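Local coordinates for protein dihydroneopterin aldolase (Burkholderia thailandensis, PDB 3V9O) that belongs to the dihydroneopterin aldolase family, folds as a four-stranded antiparallel sheet backed by two helices, and binds guanine in this crystal, at residues A[17-22]-A[110-115]; A[22-27]-A[54-59]; A[27-32]-A[48-53]; A[100-105]-A[114-119]. All coordinates share one frame; numbering follows the deposited sequence. Where two conformers were deposited one is given.

Contact 1. Residues A[17-22]-A[110-115]; sequences PRLADC and AVRAVR. With EDO (1,2-ethanediol), chain B.
R112 sits in a classic beta bulge, with R112 and A113 both facing F56, and its guanidinium is wrapped by the type I turn L19-C22 and by R18 just before it. NH1 makes two hydrogen bonds in this contact. One goes to R18 O (NH1-O 2.8 Å), the other to D21 OD1 (NH1-OD1 2.8 Å). The second is a salt bridge that uses the syn lone pair of OD1. D21 and R112 cross at about a right angle. The guanidinium of R18 lies flat on that of R112, with centres 4.1 Å apart and planes at 9°. R18 NH2 also bonds to D139 O, and this carbonyl with D21 probably eases like-charge repulsion, though R18 is poorly ordered. C22 SG lies over the opposite face, 3.8 Å from R112 NH1. A 1,2-ethanediol, probably from the crystallisation liquor, fills the other edge: R112 NE meets its O2 at 3.1 Å and R112 NH2 its O1 at 3.1 Å. The turn is closed by C22 N bonding to L19 O. The R112 chain bends at chi2 and chi3, which brings NH1 back to the turn. L19 CD2 touches R112 CG and A113 CB, each at 3.8 Å.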
loop_
_atom_site.group_PDB
_atom_site.type_symbol
_atom_site.label_atom_id
_atom_site.label_comp_id
_atom_site.label_asym_id
_atom_site.label_seq_id
_atom_site.Cartn_x
_atom_site.Cartn_y
_atom_site.Cartn_z
ATOM N N PRO A 17 -15.495 -5.084 -7.035
ATOM C CA PRO A 17 -16.587 -6.024 -7.340
ATOM C C PRO A 17 -16.318 -6.965 -8.523
ATOM O O PRO A 17 -16.807 -8.092 -8.530
ATOM C CB PRO A 17 -17.771 -5.098 -7.653
ATOM C CG PRO A 17 -17.155 -3.786 -8.000
ATOM C CD PRO A 17 -15.933 -3.682 -7.141
ATOM N N ARG A 18 -15.546 -6.508 -9.503
ATOM C CA ARG A 18 -15.240 -7.309 -10.686
ATOM C C ARG A 18 -14.108 -8.300 -10.406
ATOM O O ARG A 18 -13.799 -9.172 -11.215
ATOM C CB ARG A 18 -14.860 -6.384 -11.843
ATOM C CG ARG A 18 -14.661 -7.075 -13.177
ATOM C CD ARG A 18 -15.886 -7.862 -13.606
ATOM N NE ARG A 18 -15.756 -8.334 -14.983
ATOM C CZ ARG A 18 -16.318 -9.447 -15.442
ATOM N NH1 ARG A 18 -17.047 -10.202 -14.628
ATOM N NH2 ARG A 18 -16.157 -9.804 -16.713
ATOM N N LEU A 19 -13.500 -8.158 -9.237
ATOM C CA LEU A 19 -12.311 -8.921 -8.871
ATOM C C LEU A 19 -12.563 -9.740 -7.600
ATOM O O LEU A 19 -11.686 -10.463 -7.130
ATOM C CB LEU A 19 -11.127 -7.963 -8.635
ATOM C CG LEU A 19 -10.646 -7.080 -9.801
ATOM C CD1 LEU A 19 -9.427 -6.284 -9.396
ATOM C CD2 LEU A 19 -10.310 -7.965 -10.996
ATOM N N ALA A 20 -13.762 -9.624 -7.044
ATOM C CA ALA A 20 -14.074 -10.326 -5.797
ATOM C C ALA A 20 -14.059 -11.862 -5.928
ATOM O O ALA A 20 -13.941 -12.575 -4.933
ATOM C CB ALA A 20 -15.413 -9.852 -5.239
ATOM N N ASP A 21 -14.207 -12.365 -7.152
ATOM C CA ASP A 21 -14.226 -13.792 -7.358
ATOM C C ASP A 21 -12.873 -14.253 -7.916
ATOM O O ASP A 21 -12.793 -15.352 -8.462
ATOM C CB ASP A 21 -15.378 -14.199 -8.299
ATOM C CG ASP A 21 -15.317 -13.483 -9.653
ATOM O OD1 ASP A 21 -14.549 -12.506 -9.819
ATOM O OD2 ASP A 21 -16.115 -13.884 -10.551
ATOM N N CYS A 22 -11.840 -13.427 -7.759
ATOM C CA CYS A 22 -10.511 -13.689 -8.303
ATOM C C CYS A 22 -9.467 -13.908 -7.181
ATOM O O CYS A 22 -9.647 -13.460 -6.045
ATOM C CB CYS A 22 -9.991 -12.508 -9.134
ATOM S SG CYS A 22 -10.857 -12.432 -10.725
ATOM N N ALA A 110 -8.101 -17.024 -19.016
ATOM C CA ALA A 110 -8.346 -17.082 -17.575
ATOM C C ALA A 110 -7.859 -15.825 -16.872
ATOM O O ALA A 110 -7.855 -15.848 -15.613
ATOM C CB ALA A 110 -7.696 -18.345 -16.998
ATOM N N VAL A 111 -7.418 -14.771 -17.594
ATOM C CA VAL A 111 -7.022 -13.520 -16.961
ATOM C C VAL A 111 -8.203 -12.542 -17.037
ATOM O O VAL A 111 -8.697 -12.204 -18.144
ATOM C CB VAL A 111 -5.768 -12.979 -17.629
ATOM C CG1 VAL A 111 -5.427 -11.578 -17.114
ATOM C CG2 VAL A 111 -4.557 -13.952 -17.359
ATOM N N ARG A 112 -8.661 -12.062 -15.884
ATOM C CA ARG A 112 -9.728 -11.076 -15.749
ATOM C C ARG A 112 -9.176 -9.663 -15.790
ATOM O O ARG A 112 -9.809 -8.746 -16.292
ATOM C CB ARG A 112 -10.411 -11.304 -14.422
ATOM C CG ARG A 112 -11.356 -10.216 -13.900
ATOM C CD ARG A 112 -12.693 -10.309 -14.598
ATOM N NE ARG A 112 -13.288 -11.659 -14.648
ATOM C CZ ARG A 112 -13.964 -12.240 -13.644
ATOM N NH1 ARG A 112 -14.149 -11.598 -12.487
ATOM N NH2 ARG A 112 -14.475 -13.466 -13.814
ATOM N N ALA A 113 -7.980 -9.442 -15.199
ATOM C CA ALA A 113 -7.413 -8.092 -15.100
ATOM C C ALA A 113 -5.919 -8.158 -14.899
ATOM O O ALA A 113 -5.424 -9.220 -14.426
ATOM C CB ALA A 113 -8.023 -7.307 -13.939
ATOM N N VAL A 114 -5.234 -7.075 -15.206
ATOM C CA VAL A 114 -3.807 -7.017 -14.924
ATOM C C VAL A 114 -3.411 -5.613 -14.491
ATOM O O VAL A 114 -3.973 -4.604 -14.967
ATOM C CB VAL A 114 -3.016 -7.562 -16.123
ATOM C CG1 VAL A 114 -3.229 -6.704 -17.332
ATOM C CG2 VAL A 114 -1.504 -7.674 -15.764
ATOM N N ARG A 115 -2.468 -5.538 -13.549
ATOM C CA ARG A 115 -1.855 -4.269 -13.157
ATOM C C ARG A 115 -0.379 -4.451 -13.556
ATOM O O ARG A 115 0.237 -5.474 -13.149
ATOM C CB ARG A 115 -1.976 -3.986 -11.667
ATOM C CG ARG A 115 -1.385 -2.563 -11.309
ATOM C CD ARG A 115 -1.427 -2.288 -9.800
ATOM N NE ARG A 115 -0.460 -3.168 -9.099
ATOM C CZ ARG A 115 0.873 -2.950 -8.937
ATOM N NH1 ARG A 115 1.508 -1.873 -9.421
ATOM N NH2 ARG A 115 1.597 -3.860 -8.274
HETATM C C1 EDO B . -12.528 -15.232 -17.200
HETATM O O1 EDO B . -13.732 -15.001 -16.443
HETATM C C2 EDO B . -11.685 -13.964 -17.173
HETATM O O2 EDO B . -12.451 -12.751 -17.386
#

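Contact 2. Residues A[22-27]-A[54-59]; sequences CRRLYL and DLFVPL
L25 O takes one nearly straight hydrogen bond, from L55 N (N-O 2.8 Å, 169°), and one weaker CA-H...O contact, from D54 CA (CA-O 3.4 Å). L25 N returns a bond to L55 O, and R23 pairs with V57 in the same way. Strand residues 22-27 and 54-58 are thus neighbouring and antiparallel, with R24-F56 and Y26-D54 as non-hydrogen-bonded pairs. R24 and D54 lie side by side on one face. R24 has CG anti to its backbone N and bends at chi3, so that NH1 meets D54 OD1 at 2.8 Å, while its NE bridges to E133 of the second subunit. D54 OD1 lies in the guanidinium plane, but NH1 stands above the carboxylate plane. D54 OD2 goes to R115, so the buried carboxylate is flanked by two arginines, which would probably keep it ionised. R24 also lies alongside F56, its CD 3.7 Å from F56 CZ. On the other face, R23 CG presses on V57 CG2 at 3.5 Å. L59 CD2 sits over the centre of the R23 guanidinium, whose NH1 bridges to D99 of the second subunit. The strand of R24-L27 pairs with a strand of that subunit, so the sheet continues across the interface. Helix 76-87 covers L25 and L55 through M78, and strand 113-120 flanks segment 54-59 at its other edge.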
loop_
_atom_site.group_PDB
_atom_site.type_symbol
_atom_site.label_atom_id
_atom_site.label_comp_id
_atom_site.label_asym_id
_atom_site.label_seq_id
_atom_site.Cartn_x
_atom_site.Cartn_y
_atom_site.Cartn_z
ATOM N N CYS A 22 -11.840 -13.427 -7.759
ATOM C CA CYS A 22 -10.511 -13.689 -8.303
ATOM C C CYS A 22 -9.467 -13.908 -7.181
ATOM O O CYS A 22 -9.647 -13.460 -6.045
ATOM C CB CYS A 22 -9.991 -12.508 -9.134
ATOM S SG CYS A 22 -10.857 -12.432 -10.725
ATOM N N ARG A 23 -8.436 -14.636 -7.507
ATOM C CA ARG A 23 -7.172 -14.543 -6.750
ATOM C C ARG A 23 -6.207 -13.647 -7.492
ATOM O O ARG A 23 -6.384 -13.351 -8.692
ATOM C CB ARG A 23 -6.551 -15.931 -6.521
ATOM C CG ARG A 23 -5.997 -16.579 -7.770
ATOM C CD ARG A 23 -5.269 -17.924 -7.423
ATOM N NE ARG A 23 -6.186 -19.034 -7.049
ATOM C CZ ARG A 23 -6.329 -19.547 -5.823
ATOM N NH1 ARG A 23 -5.725 -19.076 -4.779
ATOM N NH2 ARG A 23 -7.089 -20.624 -5.656
ATOM N N ARG A 24 -5.214 -13.170 -6.774
ATOM C CA ARG A 24 -4.167 -12.303 -7.350
ATOM C C ARG A 24 -2.866 -13.054 -7.394
ATOM O O ARG A 24 -2.397 -13.569 -6.373
ATOM C CB ARG A 24 -3.996 -11.063 -6.488
ATOM C CG ARG A 24 -2.833 -10.142 -6.930
ATOM C CD ARG A 24 -2.898 -8.785 -6.188
ATOM N NE ARG A 24 -2.498 -8.905 -4.785
ATOM C CZ ARG A 24 -1.267 -8.623 -4.318
ATOM N NH1 ARG A 24 -0.312 -8.205 -5.138
ATOM N NH2 ARG A 24 -0.997 -8.752 -3.008
ATOM N N LEU A 25 -2.255 -13.177 -8.560
ATOM C CA LEU A 25 -0.893 -13.677 -8.707
ATOM C C LEU A 25 -0.022 -12.444 -8.860
ATOM O O LEU A 25 -0.449 -11.481 -9.484
ATOM C CB LEU A 25 -0.798 -14.506 -9.990
ATOM C CG LEU A 25 -1.880 -15.599 -10.211
ATOM C CD1 LEU A 25 -1.607 -16.281 -11.542
ATOM C CD2 LEU A 25 -1.891 -16.622 -9.107
ATOM N N TYR A 26 1.165 -12.440 -8.260
ATOM C CA TYR A 26 1.961 -11.209 -8.305
ATOM C C TYR A 26 3.442 -11.544 -8.463
ATOM O O TYR A 26 3.982 -12.493 -7.920
ATOM C CB TYR A 26 1.672 -10.304 -7.096
ATOM C CG TYR A 26 1.978 -10.872 -5.735
ATOM C CD1 TYR A 26 3.253 -10.705 -5.156
ATOM C CD2 TYR A 26 0.985 -11.518 -4.989
ATOM C CE1 TYR A 26 3.514 -11.149 -3.879
ATOM C CE2 TYR A 26 1.235 -11.970 -3.713
ATOM C CZ TYR A 26 2.490 -11.813 -3.137
ATOM O OH TYR A 26 2.703 -12.213 -1.837
ATOM N N LEU A 27 4.080 -10.628 -9.209
ATOM C CA LEU A 27 5.535 -10.658 -9.412
ATOM C C LEU A 27 6.063 -9.337 -8.883
ATOM O O LEU A 27 5.672 -8.226 -9.339
ATOM C CB LEU A 27 5.793 -10.748 -10.933
ATOM C CG LEU A 27 7.259 -11.060 -11.240
ATOM C CD1 LEU A 27 7.684 -12.443 -10.772
ATOM C CD2 LEU A 27 7.454 -10.902 -12.791
ATOM N N ASP A 54 0.586 -7.665 -11.385
ATOM C CA ASP A 54 -0.505 -8.332 -10.631
ATOM C C ASP A 54 -1.435 -8.902 -11.702
ATOM O O ASP A 54 -1.881 -8.219 -12.628
ATOM C CB ASP A 54 -1.305 -7.398 -9.747
ATOM C CG ASP A 54 -0.528 -6.811 -8.619
ATOM O OD1 ASP A 54 0.054 -7.524 -7.813
ATOM O OD2 ASP A 54 -0.566 -5.577 -8.493
ATOM N N LEU A 55 -1.696 -10.213 -11.642
ATOM C CA LEU A 55 -2.619 -10.848 -12.554
ATOM C C LEU A 55 -3.828 -11.322 -11.752
ATOM O O LEU A 55 -3.660 -12.038 -10.741
ATOM C CB LEU A 55 -1.834 -12.011 -13.211
ATOM C CG LEU A 55 -2.232 -12.565 -14.525
ATOM C CD1 LEU A 55 -2.128 -11.418 -15.556
ATOM C CD2 LEU A 55 -1.205 -13.653 -14.869
ATOM N N PHE A 56 -5.043 -10.964 -12.149
ATOM C CA PHE A 56 -6.294 -11.389 -11.456
ATOM C C PHE A 56 -6.921 -12.492 -12.248
ATOM O O PHE A 56 -7.274 -12.265 -13.425
ATOM C CB PHE A 56 -7.224 -10.206 -11.201
ATOM C CG PHE A 56 -6.535 -9.158 -10.330
ATOM C CD1 PHE A 56 -5.706 -8.166 -10.879
ATOM C CD2 PHE A 56 -6.740 -9.243 -8.957
ATOM C CE1 PHE A 56 -5.025 -7.251 -10.019
ATOM C CE2 PHE A 56 -6.112 -8.326 -8.125
ATOM C CZ PHE A 56 -5.288 -7.346 -8.660
ATOM N N VAL A 57 -7.011 -13.673 -11.644
ATOM C CA VAL A 57 -7.555 -14.855 -12.312
ATOM C C VAL A 57 -8.737 -15.415 -11.486
ATOM O O VAL A 57 -8.639 -15.461 -10.233
ATOM C CB VAL A 57 -6.419 -15.907 -12.550
ATOM C CG1 VAL A 57 -5.311 -15.282 -13.374
ATOM C CG2 VAL A 57 -5.809 -16.391 -11.233
ATOM N N PRO A 58 -9.824 -15.849 -12.103
ATOM C CA PRO A 58 -10.979 -16.304 -11.327
ATOM C C PRO A 58 -10.647 -17.509 -10.443
ATOM O O PRO A 58 -9.965 -18.433 -10.897
ATOM C CB PRO A 58 -12.000 -16.722 -12.412
ATOM C CG PRO A 58 -11.631 -15.789 -13.563
ATOM C CD PRO A 58 -10.137 -15.711 -13.547
ATOM N N LEU A 59 -11.124 -17.498 -9.186
ATOM C CA LEU A 59 -11.060 -18.689 -8.343
ATOM C C LEU A 59 -11.661 -19.891 -9.023
ATOM O O LEU A 59 -11.166 -21.006 -8.886
ATOM C CB LEU A 59 -11.766 -18.420 -7.003
ATOM C CG LEU A 59 -11.091 -17.304 -6.174
ATOM C CD1 LEU A 59 -11.922 -16.891 -4.956
ATOM C CD2 LEU A 59 -9.691 -17.738 -5.711
#

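Contact 3. Residues A[27-32]-A[48-53]; sequences LRNHEV and RVVINV. With EDO (1,2-ethanediol), chain E.
The side chain of N52 bonds across a beta bulge between antiparallel strands 22-34 and 47-58. Its CB lies 3.9 Å from L27 O. CG, anti to the carbonyl carbon, turns the amide toward N29. OD1 accepts the N-H of N29 at 2.8 Å (OD1-N), with the donor well above the amide plane, and it also lies 3.3 Å from R28 CA. At the other tip, ND2 donates to N29 OD1 at 3.0 Å. The two amides lie side by side with planes 82° apart. N29 has positive phi (50°), and the register slips by one residue between L27 and H30. Ordinary pairing resumes on either side, in L27-V53, H30-I51 and V32-V49. E31 OE1 reaches R48 NH2 at 3.2 Å in a salt bridge, and a 1,2-ethanediol lies near both R48 and N29. V32 CG2 packs on V49 CB at 3.9 Å on the face that carries H30 and I51. R28 leads away to E119 of the second subunit, and N29 ND2 to D128 of that subunit. N52 OD1 therefore takes the place of a main-chain acceptor for N29 N, and ND2 adds a side-chain bond to N29 OD1.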
loop_
_atom_site.group_PDB
_atom_site.type_symbol
_atom_site.label_atom_id
_atom_site.label_comp_id
_atom_site.label_asym_id
_atom_site.label_seq_id
_atom_site.Cartn_x
_atom_site.Cartn_y
_atom_site.Cartn_z
ATOM N N LEU A 27 4.080 -10.628 -9.209
ATOM C CA LEU A 27 5.535 -10.658 -9.412
ATOM C C LEU A 27 6.063 -9.337 -8.883
ATOM O O LEU A 27 5.672 -8.226 -9.339
ATOM C CB LEU A 27 5.793 -10.748 -10.933
ATOM C CG LEU A 27 7.259 -11.060 -11.240
ATOM C CD1 LEU A 27 7.684 -12.443 -10.772
ATOM C CD2 LEU A 27 7.454 -10.902 -12.791
ATOM N N ARG A 28 6.906 -9.397 -7.844
ATOM C CA ARG A 28 7.416 -8.197 -7.198
ATOM C C ARG A 28 8.843 -7.902 -7.612
ATOM O O ARG A 28 9.727 -8.765 -7.473
ATOM C CB ARG A 28 7.357 -8.292 -5.651
ATOM C CG ARG A 28 7.746 -6.992 -4.994
ATOM C CD ARG A 28 7.321 -6.791 -3.536
ATOM N NE ARG A 28 8.040 -7.707 -2.665
ATOM C CZ ARG A 28 7.501 -8.788 -2.066
ATOM N NH1 ARG A 28 6.228 -9.070 -2.169
ATOM N NH2 ARG A 28 8.291 -9.523 -1.323
ATOM N N ASN A 29 9.034 -6.667 -8.082
ATOM C CA ASN A 29 10.386 -6.117 -8.425
ATOM C C ASN A 29 11.185 -7.060 -9.320
ATOM O O ASN A 29 12.279 -7.534 -8.914
ATOM C CB ASN A 29 11.163 -5.703 -7.200
ATOM C CG ASN A 29 10.459 -4.599 -6.436
ATOM O OD1 ASN A 29 9.784 -3.731 -7.059
ATOM N ND2 ASN A 29 10.626 -4.575 -5.115
ATOM N N HIS A 30 10.666 -7.316 -10.529
ATOM C CA HIS A 30 11.430 -8.007 -11.533
ATOM C C HIS A 30 12.322 -6.975 -12.200
ATOM O O HIS A 30 11.850 -6.061 -12.846
ATOM C CB HIS A 30 10.460 -8.635 -12.547
ATOM C CG HIS A 30 11.126 -9.276 -13.702
ATOM N ND1 HIS A 30 12.387 -9.805 -13.642
ATOM C CD2 HIS A 30 10.668 -9.544 -14.953
ATOM C CE1 HIS A 30 12.710 -10.334 -14.816
ATOM N NE2 HIS A 30 11.690 -10.164 -15.630
ATOM N N GLU A 31 13.622 -7.132 -12.062
ATOM C CA GLU A 31 14.574 -6.215 -12.705
ATOM C C GLU A 31 15.042 -6.794 -14.043
ATOM O O GLU A 31 15.314 -7.975 -14.196
ATOM C CB GLU A 31 15.765 -5.933 -11.800
ATOM C CG GLU A 31 16.717 -7.047 -11.567
ATOM C CD GLU A 31 18.013 -6.603 -10.976
ATOM O OE1 GLU A 31 18.143 -5.455 -10.479
ATOM O OE2 GLU A 31 18.953 -7.418 -10.996
ATOM N N VAL A 32 15.166 -5.853 -14.990
ATOM C CA VAL A 32 15.776 -6.154 -16.274
ATOM C C VAL A 32 16.730 -5.027 -16.626
ATOM O O VAL A 32 16.625 -3.890 -16.120
ATOM C CB VAL A 32 14.717 -6.306 -17.400
ATOM C CG1 VAL A 32 13.738 -7.471 -17.115
ATOM C CG2 VAL A 32 13.955 -5.010 -17.673
ATOM N N ARG A 48 18.703 -0.005 -15.914
ATOM C CA ARG A 48 17.915 -0.930 -15.093
ATOM C C ARG A 48 16.474 -0.474 -15.056
ATOM O O ARG A 48 16.196 0.702 -14.814
ATOM C CB ARG A 48 18.477 -0.955 -13.658
ATOM C CG ARG A 48 18.012 -2.170 -12.830
ATOM C CD ARG A 48 18.988 -2.377 -11.643
ATOM N NE ARG A 48 18.781 -1.358 -10.604
ATOM C CZ ARG A 48 17.921 -1.462 -9.597
ATOM N NH1 ARG A 48 17.819 -0.474 -8.710
ATOM N NH2 ARG A 48 17.148 -2.535 -9.490
ATOM N N VAL A 49 15.551 -1.399 -15.307
ATOM C CA VAL A 49 14.103 -1.129 -15.249
ATOM C C VAL A 49 13.524 -2.127 -14.286
ATOM O O VAL A 49 13.857 -3.338 -14.341
ATOM C CB VAL A 49 13.460 -1.256 -16.656
ATOM C CG1 VAL A 49 11.921 -1.018 -16.571
ATOM C CG2 VAL A 49 14.095 -0.265 -17.638
ATOM N N VAL A 50 12.651 -1.677 -13.359
ATOM C CA VAL A 50 12.043 -2.585 -12.356
ATOM C C VAL A 50 10.544 -2.673 -12.667
ATOM O O VAL A 50 9.850 -1.622 -12.840
ATOM C CB VAL A 50 12.298 -2.065 -10.948
ATOM C CG1 VAL A 50 11.569 -2.927 -9.916
ATOM C CG2 VAL A 50 13.832 -2.038 -10.649
ATOM N N ILE A 51 10.055 -3.904 -12.752
ATOM C CA ILE A 51 8.689 -4.188 -13.251
ATOM C C ILE A 51 7.909 -4.921 -12.175
ATOM O O ILE A 51 8.430 -5.841 -11.539
ATOM C CB ILE A 51 8.786 -5.029 -14.518
ATOM C CG1 ILE A 51 9.523 -4.188 -15.556
ATOM C CG2 ILE A 51 7.346 -5.372 -15.033
ATOM C CD1 ILE A 51 10.011 -4.903 -16.724
ATOM N N ASN A 52 6.669 -4.525 -11.927
ATOM C CA ASN A 52 5.791 -5.229 -10.999
ATOM C C ASN A 52 4.535 -5.585 -11.730
ATOM O O ASN A 52 4.021 -4.812 -12.545
ATOM C CB ASN A 52 5.443 -4.322 -9.782
ATOM C CG ASN A 52 6.593 -4.239 -8.843
ATOM O OD1 ASN A 52 6.708 -5.076 -7.969
ATOM N ND2 ASN A 52 7.518 -3.285 -9.051
ATOM N N VAL A 53 4.016 -6.799 -11.465
ATOM C CA VAL A 53 2.825 -7.299 -12.202
ATOM C C VAL A 53 1.880 -7.952 -11.196
ATOM O O VAL A 53 2.296 -8.696 -10.289
ATOM C CB VAL A 53 3.214 -8.389 -13.212
ATOM C CG1 VAL A 53 1.975 -8.918 -14.002
ATOM C CG2 VAL A 53 4.284 -7.833 -14.218
HETATM C C1 EDO E . 13.470 -1.895 -6.690
HETATM O O1 EDO E . 14.666 -1.167 -7.025
HETATM C C2 EDO E . 13.777 -3.391 -6.526
HETATM O O2 EDO E . 14.846 -3.864 -7.371
#

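Contact 4. Residues A[100-105]-A[114-119]; sequences AIAASL and VRVSTE
V114 and V116 point their side chains at helix 94-106 from the same face of strand 113-120; the two valines share A102 between them, while I101 takes V116 and L105 takes V114. The helix and strand segments run nearly antiparallel, at 156°, with axes 8.3 Å apart at their closest. V116 has CG1 anti to its backbone N, and this branch meets I101 CG2 at 3.9 Å. The two side chains cross obliquely. Its other branch, CG2, lies against the backbone of A102, 3.8 Å from A102 CA, and 3.9 Å from A102 CB. A102 and V116 are where the two backbones come nearest, which the small alanine side chain allows. A102 CB also faces V114 CG1, at 4.2 Å. This branch takes the crowded position between backbone N and carbonyl carbon, 3.8 Å from A102 O. V114 CG2 turns the other way, to L105 CD1 at 4.0 Å. V114 and L105 cross at about a right angle. T118, next along the same face, touches I101 loosely; its OG1 bonds to Q94, a residue of the guanine pocket. The contact is apolar and buried. L105 also reaches L77 and S81 of helix 76-87. Two helices covering one face of a four-stranded antiparallel sheet, inserted between its second and third strands, are typical of the tunnelling fold (T-fold) of this family.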
loop_
_atom_site.group_PDB
_atom_site.type_symbol
_atom_site.label_atom_id
_atom_site.label_comp_id
_atom_site.label_asym_id
_atom_site.label_seq_id
_atom_site.Cartn_x
_atom_site.Cartn_y
_atom_site.Cartn_z
ATOM N N ALA A 100 2.694 -2.862 -23.496
ATOM C CA ALA A 100 2.902 -4.119 -24.188
ATOM C C ALA A 100 2.827 -5.295 -23.236
ATOM O O ALA A 100 2.228 -6.326 -23.599
ATOM C CB ALA A 100 4.242 -4.119 -24.933
ATOM N N ILE A 101 3.337 -5.170 -22.009
ATOM C CA ILE A 101 3.289 -6.241 -21.041
ATOM C C ILE A 101 1.835 -6.440 -20.651
ATOM O O ILE A 101 1.349 -7.600 -20.599
ATOM C CB ILE A 101 4.127 -5.901 -19.811
ATOM C CG1 ILE A 101 5.611 -5.920 -20.187
ATOM C CG2 ILE A 101 3.920 -6.968 -18.689
ATOM C CD1 ILE A 101 6.466 -5.163 -19.118
ATOM N N ALA A 102 1.114 -5.340 -20.393
ATOM C CA ALA A 102 -0.292 -5.498 -20.026
ATOM C C ALA A 102 -1.103 -6.159 -21.138
ATOM O O ALA A 102 -1.929 -7.056 -20.844
ATOM C CB ALA A 102 -0.920 -4.148 -19.649
ATOM N N ALA A 103 -0.904 -5.765 -22.390
ATOM C CA ALA A 103 -1.671 -6.366 -23.492
ATOM C C ALA A 103 -1.350 -7.856 -23.631
ATOM O O ALA A 103 -2.278 -8.684 -23.852
ATOM C CB ALA A 103 -1.406 -5.635 -24.795
ATOM N N SER A 104 -0.073 -8.210 -23.523
ATOM C CA SER A 104 0.311 -9.612 -23.584
ATOM C C SER A 104 -0.383 -10.435 -22.516
ATOM O O SER A 104 -0.897 -11.525 -22.803
ATOM C CB SER A 104 1.848 -9.682 -23.443
ATOM O OG SER A 104 2.271 -11.029 -23.405
ATOM N N LEU A 105 -0.390 -9.943 -21.279
ATOM C CA LEU A 105 -0.935 -10.734 -20.178
ATOM C C LEU A 105 -2.478 -10.797 -20.195
ATOM O O LEU A 105 -3.047 -11.790 -19.717
ATOM C CB LEU A 105 -0.446 -10.130 -18.835
ATOM C CG LEU A 105 1.016 -10.544 -18.591
ATOM C CD1 LEU A 105 1.513 -9.692 -17.433
ATOM C CD2 LEU A 105 1.211 -12.026 -18.294
ATOM N N VAL A 114 -5.234 -7.075 -15.206
ATOM C CA VAL A 114 -3.807 -7.017 -14.924
ATOM C C VAL A 114 -3.411 -5.613 -14.491
ATOM O O VAL A 114 -3.973 -4.604 -14.967
ATOM C CB VAL A 114 -3.016 -7.562 -16.123
ATOM C CG1 VAL A 114 -3.229 -6.704 -17.332
ATOM C CG2 VAL A 114 -1.504 -7.674 -15.764
ATOM N N ARG A 115 -2.468 -5.538 -13.549
ATOM C CA ARG A 115 -1.855 -4.269 -13.157
ATOM C C ARG A 115 -0.379 -4.451 -13.556
ATOM O O ARG A 115 0.237 -5.474 -13.149
ATOM C CB ARG A 115 -1.976 -3.986 -11.667
ATOM C CG ARG A 115 -1.385 -2.563 -11.309
ATOM C CD ARG A 115 -1.427 -2.288 -9.800
ATOM N NE ARG A 115 -0.460 -3.168 -9.099
ATOM C CZ ARG A 115 0.873 -2.950 -8.937
ATOM N NH1 ARG A 115 1.508 -1.873 -9.421
ATOM N NH2 ARG A 115 1.597 -3.860 -8.274
ATOM N N VAL A 116 0.218 -3.512 -14.269
ATOM C CA VAL A 116 1.645 -3.531 -14.610
ATOM C C VAL A 116 2.218 -2.160 -14.332
ATOM O O VAL A 116 1.622 -1.141 -14.665
ATOM C CB VAL A 116 1.883 -3.796 -16.079
ATOM C CG1 VAL A 116 3.418 -3.864 -16.360
ATOM C CG2 VAL A 116 1.192 -5.087 -16.509
ATOM N N SER A 117 3.351 -2.133 -13.632
ATOM C CA SER A 117 4.142 -0.909 -13.502
ATOM C C SER A 117 5.549 -1.184 -14.011
ATOM O O SER A 117 6.129 -2.268 -13.807
ATOM C CB SER A 117 4.165 -0.323 -12.074
ATOM O OG SER A 117 4.835 -1.201 -11.181
ATOM N N THR A 118 6.109 -0.170 -14.638
ATOM C CA THR A 118 7.550 -0.107 -14.931
ATOM C C THR A 118 8.116 1.113 -14.243
ATOM O O THR A 118 7.399 2.092 -14.026
ATOM C CB THR A 118 7.847 -0.024 -16.471
ATOM O OG1 THR A 118 7.251 1.179 -16.976
ATOM C CG2 THR A 118 7.183 -1.235 -17.227
ATOM N N GLU A 119 9.402 1.051 -13.860
ATOM C CA GLU A 119 10.029 2.255 -13.290
ATOM C C GLU A 119 11.494 2.189 -13.564
ATOM O O GLU A 119 12.116 1.143 -13.730
ATOM C CB GLU A 119 9.691 2.374 -11.796
ATOM C CG GLU A 119 10.367 1.282 -10.944
ATOM C CD GLU A 119 9.830 1.162 -9.547
ATOM O OE1 GLU A 119 8.613 1.301 -9.369
ATOM O OE2 GLU A 119 10.613 0.787 -8.639
#

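In the fold
All four contacts reach one antiparallel sheet, through its strands 22-34, 47-58 and 113-120. Contact 3 is nested along the chain inside contact 2, and contact 2 inside contact 1; contact 4 opens after contacts 2 and 3 close and ends on the same strand as contact 1. Contacts 2 and 3 are successive parts of one strand pair, with centres about 17 Å apart. Contact 1 closes the end of the sheet, its centre about 7 Å from that of contact 2, and the R115-D54 salt bridge joins the two. Contact 4 lies near the middle of the chain and sets the helix layer on the sheet. Strand 22-34 pairs with 47-58 on one edge and with a strand of the second subunit on the other.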